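Local coordinates for probable mannosyltransferase KTR4 (Saccharomyces cerevisiae, PDB 5A07), which belongs to a family of glycosyltransferases with the GT-A fold and holds guanosine-5'-diphosphate and a manganese ion in its pocket, at residues B[163-168]-B[222-227]; B[369-374]-B[419-424]. One frame throughout, in Å; residues are numbered along the deposited sequence.

Interaction 1 (B[163-168]-B[222-227]); sequences VVEFGT and LSKYKY
E165 and K224 reach for each other from opposite directions and meet in a salt bridge at the protein surface. K224 NZ donates to E165 OE1 at 2.8 Å. It uses the syn lone pair of OE1, on the side of the other carboxylate oxygen. OE2 stays further off, 3.9 Å from K224 NZ. The glutamate chain runs extended beyond CG. The lysine starts with CG between its backbone N and carbonyl carbon (chi1 58°). This lays the chain across the neighbouring tyrosine, with K224 CG 3.9 Å above the plane of the Y225 ring and over its centre. A bend at the last torsion (chi4 -66°) then sets NZ beside the carboxylate. The same NZ also bonds to L221 O, so two acceptors, the carboxylate and a backbone carbonyl, hold the ammonium group.

Y225 lies under the lysine chain, and its OH stays 4.2 Å from E165 OE1. One water spans this step. It lies at the ring edge, in the ring plane, and bonds to Y225 OH. Its bond to E165 OE1 is weak, at 2.7 Å. OE1 thus takes the lysine bond and, more weakly, the water. Both charged residues also touch a crystal neighbour, so lattice contacts may influence their poses.

A type I beta turn from L222 to Y225 presents the lysine and tyrosine. The contact joins edge strand 164-168 to the loop before strand 227-230. Y225 also touches P137 and T106, at the starts of the strands between. This is the parallel, Rossmann-like half of the GT-A fold.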
loop_
_atom_site.group_PDB
_atom_site.type_symbol
_atom_site.label_atom_id
_atom_site.label_comp_id
_atom_site.label_asym_id
_atom_site.label_seq_id
_atom_site.Cartn_x
_atom_site.Cartn_y
_atom_site.Cartn_z
ATOM N N VAL B 163 -0.795 24.115 -6.796
ATOM C CA VAL B 163 -0.555 23.569 -8.176
ATOM C C VAL B 163 -1.289 22.264 -8.382
ATOM O O VAL B 163 -1.221 21.356 -7.494
ATOM C CB VAL B 163 0.941 23.389 -8.367
ATOM C CG1 VAL B 163 1.248 22.685 -9.695
ATOM C CG2 VAL B 163 1.574 24.753 -8.263
ATOM N N VAL B 164 -2.080 22.187 -9.476
ATOM C CA VAL B 164 -2.755 21.009 -9.902
ATOM C C VAL B 164 -2.383 20.656 -11.356
ATOM O O VAL B 164 -2.338 21.546 -12.183
ATOM C CB VAL B 164 -4.258 21.107 -9.739
ATOM C CG1 VAL B 164 -4.600 21.367 -8.260
ATOM C CG2 VAL B 164 -4.802 22.282 -10.546
ATOM N N GLU B 165 -2.102 19.402 -11.649
ATOM C CA GLU B 165 -1.864 18.977 -13.030
ATOM C C GLU B 165 -2.716 17.798 -13.349
ATOM O O GLU B 165 -3.000 16.955 -12.474
ATOM C CB GLU B 165 -0.368 18.655 -13.240
ATOM C CG GLU B 165 0.543 19.881 -13.080
ATOM C CD GLU B 165 2.043 19.624 -13.342
ATOM O OE1 GLU B 165 2.490 18.444 -13.351
ATOM O OE2 GLU B 165 2.789 20.626 -13.381
ATOM N N PHE B 166 -3.218 17.768 -14.572
ATOM C CA PHE B 166 -4.110 16.719 -15.051
ATOM C C PHE B 166 -3.552 16.034 -16.236
ATOM O O PHE B 166 -3.154 16.727 -17.197
ATOM C CB PHE B 166 -5.458 17.341 -15.497
ATOM C CG PHE B 166 -6.154 18.129 -14.383
ATOM C CD1 PHE B 166 -5.862 19.480 -14.183
ATOM C CD2 PHE B 166 -7.030 17.500 -13.498
ATOM C CE1 PHE B 166 -6.464 20.206 -13.165
ATOM C CE2 PHE B 166 -7.617 18.208 -12.475
ATOM C CZ PHE B 166 -7.327 19.542 -12.279
ATOM N N GLY B 167 -3.526 14.719 -16.217
ATOM C CA GLY B 167 -2.980 13.941 -17.311
ATOM C C GLY B 167 -3.833 12.802 -17.730
ATOM O O GLY B 167 -4.499 12.121 -16.930
ATOM N N THR B 168 -3.785 12.529 -19.030
ATOM C CA THR B 168 -4.419 11.358 -19.543
ATOM C C THR B 168 -3.426 10.199 -19.741
ATOM O O THR B 168 -2.345 10.409 -20.085
ATOM C CB THR B 168 -5.055 11.669 -20.934
ATOM O OG1 THR B 168 -5.824 12.859 -20.781
ATOM C CG2 THR B 168 -5.983 10.552 -21.359
ATOM N N LEU B 222 4.837 12.476 -13.925
ATOM C CA LEU B 222 5.466 12.007 -12.688
ATOM C C LEU B 222 6.991 11.897 -12.827
ATOM O O LEU B 222 7.681 11.562 -11.876
ATOM C CB LEU B 222 4.837 10.658 -12.294
ATOM C CG LEU B 222 3.387 10.776 -11.749
ATOM C CD1 LEU B 222 3.015 9.433 -11.183
ATOM C CD2 LEU B 222 3.207 11.778 -10.661
ATOM N N SER B 223 7.492 12.173 -14.027
ATOM C CA SER B 223 8.959 11.963 -14.277
ATOM C C SER B 223 9.715 12.920 -13.378
ATOM O O SER B 223 10.793 12.656 -12.983
ATOM C CB SER B 223 9.321 12.191 -15.773
ATOM O OG SER B 223 9.301 13.612 -16.048
ATOM N N LYS B 224 9.155 14.084 -13.042
ATOM C CA LYS B 224 9.872 15.037 -12.217
ATOM C C LYS B 224 9.782 14.797 -10.693
ATOM O O LYS B 224 10.264 15.615 -9.905
ATOM C CB LYS B 224 9.352 16.454 -12.539
ATOM C CG LYS B 224 7.842 16.708 -12.332
ATOM C CD LYS B 224 7.421 18.136 -12.733
ATOM C CE LYS B 224 5.923 18.327 -12.681
ATOM N NZ LYS B 224 5.130 17.534 -13.667
ATOM N N TYR B 225 9.077 13.776 -10.246
ATOM C CA TYR B 225 8.911 13.578 -8.778
ATOM C C TYR B 225 9.671 12.329 -8.307
ATOM O O TYR B 225 9.694 11.330 -9.012
ATOM C CB TYR B 225 7.445 13.439 -8.427
ATOM C CG TYR B 225 6.592 14.641 -8.713
ATOM C CD1 TYR B 225 6.800 15.811 -8.076
ATOM C CD2 TYR B 225 5.652 14.604 -9.695
ATOM C CE1 TYR B 225 6.009 16.919 -8.318
ATOM C CE2 TYR B 225 4.861 15.684 -9.978
ATOM C CZ TYR B 225 5.034 16.839 -9.277
ATOM O OH TYR B 225 4.233 17.912 -9.592
ATOM N N LYS B 226 10.142 12.401 -7.057
ATOM C CA LYS B 226 10.703 11.276 -6.349
ATOM C C LYS B 226 9.651 10.553 -5.453
ATOM O O LYS B 226 9.732 9.325 -5.252
ATOM C CB LYS B 226 11.881 11.772 -5.467
ATOM C CG LYS B 226 12.553 10.667 -4.648
ATOM C CD LYS B 226 13.797 11.177 -3.981
ATOM C CE LYS B 226 14.407 10.196 -2.992
ATOM N NZ LYS B 226 14.696 8.869 -3.551
ATOM N N TYR B 227 8.665 11.316 -4.949
ATOM C CA TYR B 227 7.693 10.764 -3.971
ATOM C C TYR B 227 6.292 10.990 -4.446
ATOM O O TYR B 227 6.016 12.069 -5.023
ATOM C CB TYR B 227 7.827 11.465 -2.662
ATOM C CG TYR B 227 9.104 11.198 -1.932
ATOM C CD1 TYR B 227 9.322 9.976 -1.284
ATOM C CD2 TYR B 227 10.129 12.117 -1.943
ATOM C CE1 TYR B 227 10.486 9.712 -0.631
ATOM C CE2 TYR B 227 11.308 11.846 -1.268
ATOM C CZ TYR B 227 11.486 10.654 -0.596
ATOM O OH TYR B 227 12.704 10.363 0.066
HETATM O O HOH W 1 2.097 17.675 -10.804
#

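Interaction 2 (B[369-374]-B[419-424]); sequences SSIHWF and ATWIRH
W421 meets I371 with its CG anti to the backbone N (chi1 -175°), which carries the indole out from the helix towards the strand. The I371 CG2 branch is likewise anti to its own backbone N. This methyl touches W421 CZ2 at 3.9 Å, and the two side chains meet at about a right angle. W373 also has CG anti to the backbone N (chi1 180°), and its partner is I422. There CG1 is anti to the carbonyl carbon (chi1 -68°), and the extended end brings CD1 to the W373 ring. I422 CD1 lies 3.9 Å from W373 CZ3, and here the side chains meet at a slant. In both pairs an isoleucine methyl group lies against the six-membered part of an indole.

A water sits at the N-H edge of the W421 ring. W421 NE1 donates to it at 3.0 Å, with the water in the ring plane. The water in turn donates to I371 O at 2.7 Å. It thus links the indole to the strand backbone beside the apolar contact. W373 NE1 turns to V259 O instead.

The contact packs helix 418-425 against strand 371-373, which pairs in parallel with strand 256-262. F258 of that strand stacks on W373 and meets W421 edge-to-face. W295 of helix 293-297 makes another edge-to-face contact with W421, while L75 and F79 of helix 65-80 pack on I422.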
loop_
_atom_site.group_PDB
_atom_site.type_symbol
_atom_site.label_atom_id
_atom_site.label_comp_id
_atom_site.label_asym_id
_atom_site.label_seq_id
_atom_site.Cartn_x
_atom_site.Cartn_y
_atom_site.Cartn_z
ATOM N N SER B 369 13.324 -2.409 7.447
ATOM C CA SER B 369 13.434 -1.244 8.332
ATOM C C SER B 369 13.335 0.090 7.542
ATOM O O SER B 369 13.232 1.144 8.156
ATOM C CB SER B 369 14.738 -1.300 9.134
ATOM O OG SER B 369 15.857 -1.191 8.255
ATOM N N SER B 370 13.302 0.014 6.215
ATOM C CA SER B 370 13.049 1.146 5.363
ATOM C C SER B 370 11.548 1.384 5.044
ATOM O O SER B 370 11.246 2.298 4.277
ATOM C CB SER B 370 13.861 1.083 4.022
ATOM O OG SER B 370 13.380 0.069 3.142
ATOM N N ILE B 371 10.665 0.535 5.573
ATOM C CA ILE B 371 9.217 0.562 5.313
ATOM C C ILE B 371 8.564 1.041 6.633
ATOM O O ILE B 371 8.762 0.410 7.716
ATOM C CB ILE B 371 8.699 -0.811 4.889
ATOM C CG1 ILE B 371 9.390 -1.266 3.581
ATOM C CG2 ILE B 371 7.199 -0.763 4.782
ATOM C CD1 ILE B 371 9.059 -2.660 3.211
ATOM N N HIS B 372 7.950 2.210 6.595
ATOM C CA HIS B 372 7.516 2.931 7.773
ATOM C C HIS B 372 6.007 2.750 7.952
ATOM O O HIS B 372 5.233 3.117 7.032
ATOM C CB HIS B 372 7.847 4.398 7.660
ATOM C CG HIS B 372 7.450 5.222 8.832
ATOM N ND1 HIS B 372 8.144 5.199 10.025
ATOM C CD2 HIS B 372 6.426 6.082 9.016
ATOM C CE1 HIS B 372 7.553 5.992 10.902
ATOM N NE2 HIS B 372 6.515 6.561 10.310
ATOM N N TRP B 373 5.592 2.422 9.175
ATOM C CA TRP B 373 4.181 2.421 9.570
ATOM C C TRP B 373 3.796 3.775 10.185
ATOM O O TRP B 373 4.246 4.133 11.288
ATOM C CB TRP B 373 3.887 1.290 10.569
ATOM C CG TRP B 373 2.474 1.211 11.029
ATOM C CD1 TRP B 373 1.390 1.531 10.315
ATOM C CD2 TRP B 373 2.002 0.685 12.240
ATOM N NE1 TRP B 373 0.248 1.329 11.030
ATOM C CE2 TRP B 373 0.603 0.819 12.238
ATOM C CE3 TRP B 373 2.624 0.133 13.369
ATOM C CZ2 TRP B 373 -0.187 0.385 13.279
ATOM C CZ3 TRP B 373 1.855 -0.274 14.399
ATOM C CH2 TRP B 373 0.454 -0.163 14.351
ATOM N N PHE B 374 2.958 4.532 9.456
ATOM C CA PHE B 374 2.577 5.880 9.851
ATOM C C PHE B 374 1.459 5.787 10.875
ATOM O O PHE B 374 0.272 6.057 10.586
ATOM C CB PHE B 374 2.127 6.718 8.632
ATOM C CG PHE B 374 3.253 7.431 7.962
ATOM C CD1 PHE B 374 3.871 8.492 8.583
ATOM C CD2 PHE B 374 3.723 7.005 6.700
ATOM C CE1 PHE B 374 4.958 9.133 7.966
ATOM C CE2 PHE B 374 4.779 7.655 6.111
ATOM C CZ PHE B 374 5.412 8.717 6.737
ATOM N N ALA B 419 -0.527 -7.222 13.366
ATOM C CA ALA B 419 0.187 -7.898 14.449
ATOM C C ALA B 419 1.392 -8.645 13.936
ATOM O O ALA B 419 2.429 -8.640 14.586
ATOM C CB ALA B 419 -0.727 -8.853 15.218
ATOM N N THR B 420 1.278 -9.270 12.765
ATOM C CA THR B 420 2.403 -9.972 12.155
ATOM C C THR B 420 3.559 -9.025 11.801
ATOM O O THR B 420 4.729 -9.302 12.099
ATOM C CB THR B 420 1.955 -10.794 10.928
ATOM O OG1 THR B 420 1.040 -11.782 11.373
ATOM C CG2 THR B 420 3.146 -11.444 10.197
ATOM N N TRP B 421 3.224 -7.876 11.246
ATOM C CA TRP B 421 4.209 -6.867 10.932
ATOM C C TRP B 421 4.890 -6.332 12.246
ATOM O O TRP B 421 6.130 -6.197 12.298
ATOM C CB TRP B 421 3.516 -5.660 10.175
ATOM C CG TRP B 421 4.509 -4.662 9.727
ATOM C CD1 TRP B 421 4.912 -3.526 10.387
ATOM C CD2 TRP B 421 5.322 -4.760 8.566
ATOM N NE1 TRP B 421 5.909 -2.936 9.713
ATOM C CE2 TRP B 421 6.186 -3.684 8.586
ATOM C CE3 TRP B 421 5.428 -5.720 7.529
ATOM C CZ2 TRP B 421 7.124 -3.469 7.603
ATOM C CZ3 TRP B 421 6.380 -5.512 6.507
ATOM C CH2 TRP B 421 7.230 -4.409 6.574
ATOM N N ILE B 422 4.098 -6.067 13.250
ATOM C CA ILE B 422 4.651 -5.610 14.558
ATOM C C ILE B 422 5.579 -6.676 15.133
ATOM O O ILE B 422 6.711 -6.372 15.547
ATOM C CB ILE B 422 3.561 -5.294 15.589
ATOM C CG1 ILE B 422 2.781 -4.054 15.145
ATOM C CG2 ILE B 422 4.168 -5.031 17.001
ATOM C CD1 ILE B 422 1.509 -3.833 15.892
ATOM N N ARG B 423 5.110 -7.891 15.141
ATOM C CA ARG B 423 5.871 -8.999 15.770
ATOM C C ARG B 423 7.183 -9.305 15.058
ATOM O O ARG B 423 8.206 -9.551 15.716
ATOM C CB ARG B 423 4.997 -10.225 15.819
ATOM C CG ARG B 423 5.670 -11.503 16.388
ATOM C CD ARG B 423 4.699 -12.666 16.393
ATOM N NE ARG B 423 3.620 -12.313 17.262
ATOM C CZ ARG B 423 2.299 -12.283 16.981
ATOM N NH1 ARG B 423 1.840 -12.687 15.818
ATOM N NH2 ARG B 423 1.462 -11.854 17.929
ATOM N N HIS B 424 7.174 -9.300 13.735
ATOM C CA HIS B 424 8.284 -9.842 12.935
ATOM C C HIS B 424 9.055 -8.841 12.101
ATOM O O HIS B 424 10.194 -9.121 11.670
ATOM C CB HIS B 424 7.788 -10.910 11.969
ATOM C CG HIS B 424 7.258 -12.109 12.662
ATOM N ND1 HIS B 424 8.081 -13.021 13.292
ATOM C CD2 HIS B 424 6.003 -12.554 12.817
ATOM C CE1 HIS B 424 7.340 -13.965 13.826
ATOM N NE2 HIS B 424 6.072 -13.704 13.561
HETATM O O HOH W 2 7.820 -0.667 10.042
#

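How the interactions relate
The two contacts lie on opposite sides of the chain's centre, with their centres 29 Å apart. Their nearest atoms are about 9 Å apart, so they do not touch. They are joined through one mixed sheet. Interaction 1 is polar and at the surface, 19 Å from the chain's centre. Interaction 2 is buried and mainly apolar, 13 Å from it. Neither contributes a residue to the guanosine-5'-diphosphate pocket, but both are linked along the chain or sheet to residues that do. G167 pairs with N142 of the pocket, and segment 222-227 leads through strand 227-230 to E232, a manganese ligand. Segment 369-374 precedes strand 379-381, which carries the other protein ligand, H381.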